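Local coordinates for protein Baccell_00875 (PDB 5NO8) that probably acts as a polysaccharide lyase that removes L-rhamnose caps linked to glucuronic acid in complex arabinogalactan proteins, at residues A[335-338]-A[339-342]; A[478-481]-A[482-486]. One frame throughout, in Å; residues are numbered along the deposited sequence.

Contact 1 of 2, residues A[335-338]-A[339-342]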
loop_
_atom_site.group_PDB
_atom_site.type_symbol
_atom_site.label_atom_id
_atom_site.label_comp_id
_atom_site.label_asym_id
_atom_site.label_seq_id
_atom_site.Cartn_x
_atom_site.Cartn_y
_atom_site.Cartn_z
ATOM N N ILE A 335 9.232 -15.382 10.216
ATOM C CA ILE A 335 8.239 -15.654 11.259
ATOM C C ILE A 335 8.493 -17.091 11.755
ATOM O O ILE A 335 9.151 -17.848 11.069
ATOM C CB ILE A 335 6.796 -15.461 10.754
ATOM C CG1 ILE A 335 6.448 -16.475 9.677
ATOM C CG2 ILE A 335 6.595 -14.033 10.232
ATOM C CD1 ILE A 335 4.987 -16.443 9.285
ATOM N N SER A 336 7.943 -17.462 12.910
ATOM C CA SER A 336 8.136 -18.804 13.474
ATOM C C SER A 336 7.591 -19.816 12.492
ATOM O O SER A 336 8.333 -20.630 11.929
ATOM C CB SER A 336 7.394 -18.957 14.823
ATOM O OG SER A 336 5.983 -18.617 14.706
ATOM N N ASN A 337 6.277 -19.760 12.288
ATOM C CA ASN A 337 5.620 -20.426 11.168
ATOM C C ASN A 337 4.187 -19.934 11.065
ATOM O O ASN A 337 3.588 -19.490 12.055
ATOM C CB ASN A 337 5.647 -21.954 11.243
ATOM C CG ASN A 337 4.771 -22.501 12.338
ATOM O OD1 ASN A 337 3.573 -22.740 12.148
ATOM N ND2 ASN A 337 5.370 -22.713 13.491
ATOM N N THR A 338 3.681 -20.014 9.854
ATOM C CA THR A 338 2.484 -19.346 9.480
ATOM C C THR A 338 1.281 -19.900 10.183
ATOM O O THR A 338 0.465 -19.137 10.647
ATOM C CB THR A 338 2.282 -19.406 7.963
ATOM O OG1 THR A 338 3.502 -18.975 7.348
ATOM C CG2 THR A 338 1.182 -18.509 7.544
ATOM N N ALA A 339 1.173 -21.227 10.261
ATOM C CA ALA A 339 0.030 -21.832 10.927
ATOM C C ALA A 339 -0.064 -21.369 12.389
ATOM O O ALA A 339 -1.154 -21.048 12.870
ATOM C CB ALA A 339 0.112 -23.372 10.857
ATOM N N ASP A 340 1.069 -21.370 13.098
ATOM C CA ASP A 340 1.095 -20.958 14.500
ATOM C C ASP A 340 0.806 -19.454 14.626
ATOM O O ASP A 340 0.208 -19.029 15.619
ATOM C CB ASP A 340 2.458 -21.222 15.176
ATOM C CG ASP A 340 2.743 -22.703 15.437
ATOM O OD1 ASP A 340 1.827 -23.550 15.312
ATOM O OD2 ASP A 340 3.921 -23.021 15.781
ATOM N N LEU A 341 1.286 -18.660 13.665
ATOM C CA LEU A 341 1.017 -17.210 13.677
ATOM C C LEU A 341 -0.502 -16.960 13.684
ATOM O O LEU A 341 -0.999 -16.190 14.487
ATOM C CB LEU A 341 1.673 -16.496 12.486
ATOM C CG LEU A 341 1.710 -14.961 12.551
ATOM C CD1 LEU A 341 2.513 -14.481 13.765
ATOM C CD2 LEU A 341 2.321 -14.355 11.291
ATOM N N ILE A 342 -1.211 -17.656 12.803
ATOM C CA ILE A 342 -2.647 -17.496 12.661
ATOM C C ILE A 342 -3.369 -18.025 13.901
ATOM O O ILE A 342 -4.276 -17.388 14.387
ATOM C CB ILE A 342 -3.160 -18.153 11.376
ATOM C CG1 ILE A 342 -2.529 -17.465 10.154
ATOM C CG2 ILE A 342 -4.686 -18.125 11.322
ATOM C CD1 ILE A 342 -2.924 -18.093 8.839
#
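Asn-337 and Asp-340 hold each other through two hydrogen bonds in opposite directions. Asn-337 ND2 donates to Asp-340 OD2 at 2.7 Å; the acceptor lies close to the amide plane, but the N-H arrives from above the carboxylate, with the planes 64° apart. Asp-340 OD1 also forms a salt bridge with Arg-343. Asn-337 OD1 accepts from Asp-340 N at 3.0 Å, the donor standing above the carbonyl plane. Asn-337 occupies the N-cap of helix 338-352, and this second bond is its capping bond. With chi1 at 70° the amide of Asn-337 swings toward Asp-340, bringing OD1 to its N and ND2 to its carboxylate. Main-chain helical bonds follow, Leu-341 N to Asn-337 O at 2.9 Å and Ile-342 N to Thr-338 O at 3.1 Å. Ser-336 OG hydrogen-bonds to Glu-651. Substituting an alanine at Asn-337 would probably leave Asp-340 N without its cap and the carboxylate held, among the partners described, from the Arg-343 side alone. Between buried residues, Ile-335 CD1 meets Leu-341 CD2 at 3.9 Å, the side chains crossing at about a right angle. An acidic side chain on this first turn would be expected to interact favourably with the helix dipole.

Contact 2 of 2, residues A[478-481]-A[482-486]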
loop_
_atom_site.group_PDB
_atom_site.type_symbol
_atom_site.label_atom_id
_atom_site.label_comp_id
_atom_site.label_asym_id
_atom_site.label_seq_id
_atom_site.Cartn_x
_atom_site.Cartn_y
_atom_site.Cartn_z
ATOM N N LEU A 478 -28.405 -8.778 2.463
ATOM C CA LEU A 478 -28.048 -8.341 1.129
ATOM C C LEU A 478 -29.223 -7.641 0.424
ATOM O O LEU A 478 -29.017 -6.656 -0.294
ATOM C CB LEU A 478 -27.522 -9.489 0.279
ATOM C CG LEU A 478 -26.148 -10.048 0.682
ATOM C CD1 LEU A 478 -25.807 -11.217 -0.221
ATOM C CD2 LEU A 478 -25.080 -8.954 0.612
ATOM N N LYS A 479 -30.442 -8.131 0.648
ATOM C CA LYS A 479 -31.633 -7.483 0.060
ATOM C C LYS A 479 -31.879 -6.086 0.620
ATOM O O LYS A 479 -32.210 -5.176 -0.123
ATOM C CB LYS A 479 -32.873 -8.356 0.273
ATOM C CG LYS A 479 -32.842 -9.683 -0.469
ATOM C CD LYS A 479 -32.687 -9.600 -1.978
ATOM C CE LYS A 479 -33.778 -8.746 -2.644
ATOM N NZ LYS A 479 -33.966 -9.116 -4.075
ATOM N N SER A 480 -31.722 -5.940 1.934
ATOM C CA SER A 480 -31.823 -4.663 2.618
ATOM C C SER A 480 -30.797 -3.696 2.061
ATOM O O SER A 480 -31.090 -2.506 1.883
ATOM C CB SER A 480 -31.619 -4.842 4.118
ATOM O OG SER A 480 -31.690 -3.617 4.827
ATOM N N MET A 481 -29.592 -4.202 1.780
ATOM C CA MET A 481 -28.563 -3.375 1.175
ATOM C C MET A 481 -28.962 -2.918 -0.238
ATOM O O MET A 481 -28.947 -1.724 -0.505
ATOM C CB MET A 481 -27.209 -4.087 1.173
ATOM C CG MET A 481 -26.055 -3.129 0.870
ATOM S SD MET A 481 -25.872 -2.878 -0.897
ATOM C CE MET A 481 -24.349 -1.918 -0.963
ATOM N N PHE A 482 -29.343 -3.837 -1.123
ATOM C CA PHE A 482 -29.765 -3.465 -2.483
ATOM C C PHE A 482 -31.004 -2.535 -2.503
ATOM O O PHE A 482 -31.076 -1.626 -3.326
ATOM C CB PHE A 482 -30.068 -4.698 -3.337
ATOM C CG PHE A 482 -28.879 -5.586 -3.583
ATOM C CD1 PHE A 482 -27.671 -5.060 -4.041
ATOM C CD2 PHE A 482 -28.970 -6.960 -3.382
ATOM C CE1 PHE A 482 -26.578 -5.882 -4.281
ATOM C CE2 PHE A 482 -27.878 -7.783 -3.616
ATOM C CZ PHE A 482 -26.683 -7.244 -4.060
ATOM N N GLN A 483 -31.955 -2.766 -1.603
ATOM C CA GLN A 483 -33.130 -1.877 -1.449
ATOM C C GLN A 483 -32.717 -0.422 -1.205
ATOM O O GLN A 483 -33.260 0.496 -1.834
ATOM C CB GLN A 483 -34.039 -2.356 -0.300
ATOM C CG GLN A 483 -35.364 -1.594 -0.137
ATOM C CD GLN A 483 -35.334 -0.494 0.930
ATOM O OE1 GLN A 483 -35.107 -0.760 2.119
ATOM N NE2 GLN A 483 -35.590 0.752 0.510
ATOM N N GLN A 484 -31.754 -0.223 -0.301
ATOM C CA GLN A 484 -31.404 1.103 0.180
ATOM C C GLN A 484 -30.355 1.807 -0.664
ATOM O O GLN A 484 -30.408 3.027 -0.815
ATOM C CB GLN A 484 -30.891 1.042 1.611
ATOM C CG GLN A 484 -31.901 0.560 2.627
ATOM C CD GLN A 484 -31.274 0.359 3.983
ATOM O OE1 GLN A 484 -30.844 -0.749 4.325
ATOM N NE2 GLN A 484 -31.210 1.418 4.764
ATOM N N PHE A 485 -29.374 1.051 -1.156
ATOM C CA PHE A 485 -28.206 1.631 -1.821
ATOM C C PHE A 485 -28.188 1.419 -3.312
ATOM O O PHE A 485 -27.340 1.973 -3.978
ATOM C CB PHE A 485 -26.902 1.070 -1.195
ATOM C CG PHE A 485 -26.725 1.431 0.250
ATOM C CD1 PHE A 485 -27.285 0.652 1.247
ATOM C CD2 PHE A 485 -25.989 2.552 0.619
ATOM C CE1 PHE A 485 -27.139 0.987 2.583
ATOM C CE2 PHE A 485 -25.842 2.897 1.941
ATOM C CZ PHE A 485 -26.406 2.109 2.940
ATOM N N GLY A 486 -29.115 0.628 -3.846
ATOM C CA GLY A 486 -29.137 0.316 -5.270
ATOM C C GLY A 486 -28.083 -0.710 -5.649
ATOM O O GLY A 486 -27.525 -1.380 -4.777
#
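Met-481 O is gripped by two main-chain donors. Phe-485 N makes the stronger bond, at 2.9 Å and nearly along the C=O axis; Gln-484 N adds a weak one at 3.2 Å, its N-H angle only 127°. Gln-484 N also bonds to Ser-480 O, a division between two acceptors that is consistent with the helix loosening toward its end. The Phe-485 ring presents its edge to the same Met-481 carbonyl, with CD1 3.4 Å from Met-481 O. Further back the pattern is regular, Gln-483 N meeting Lys-479 O at 2.8 Å and Phe-482 N meeting Leu-478 O. Helix 469-485 ends here: Gly-486 has left helical geometry with a positive phi of 77°, and its N makes a weak bond to Phe-482 O. The thioether of Met-481 runs between two rings in a pair of Met-aromatic contacts, both oblique, its SD lying 5.0 Å from the Phe-482 centroid and 5.3 Å from that of Phe-485. With CG anti to the backbone N (chi1 -166°) and a bend at the next bond, the chain reaches along the helix to put CE 3.9 Å from Phe-485 CB. Phe-482 folds back along the preceding turn, where CD2 comes within 3.1 Å of Leu-478 O and CE2 lies near Leu-478 CB. Helix 509-529 packs on Leu-478 and Phe-482 and offers Asp-514 and Asp-518 to the ammonium of Lys-479; helix 448-465 meets Met-481 through Tyr-451 and Met-452.

Overall arrangement
Following the chain from the N terminus, contact 1 comes first, where strand 326-335 of an eight-stranded mixed sheet gives way to helix 338-352. It marks the passage from beta structure into the largely helical C-terminal part, and its surroundings tie that junction to strand 266-268 and to the C-terminal helix 682-692. Contact 2 comes later, at the closing end of helix 469-485, among helices 448-465 and 509-529. Each contact joins consecutive residues, so neither closes a long loop; they lie in series, without nesting or crossing. The centres of contact 1 and contact 2 are about 39 Å apart. The nearest atoms of contact 1 and contact 2 are about 25 Å apart. One begins a helix and the other finishes one.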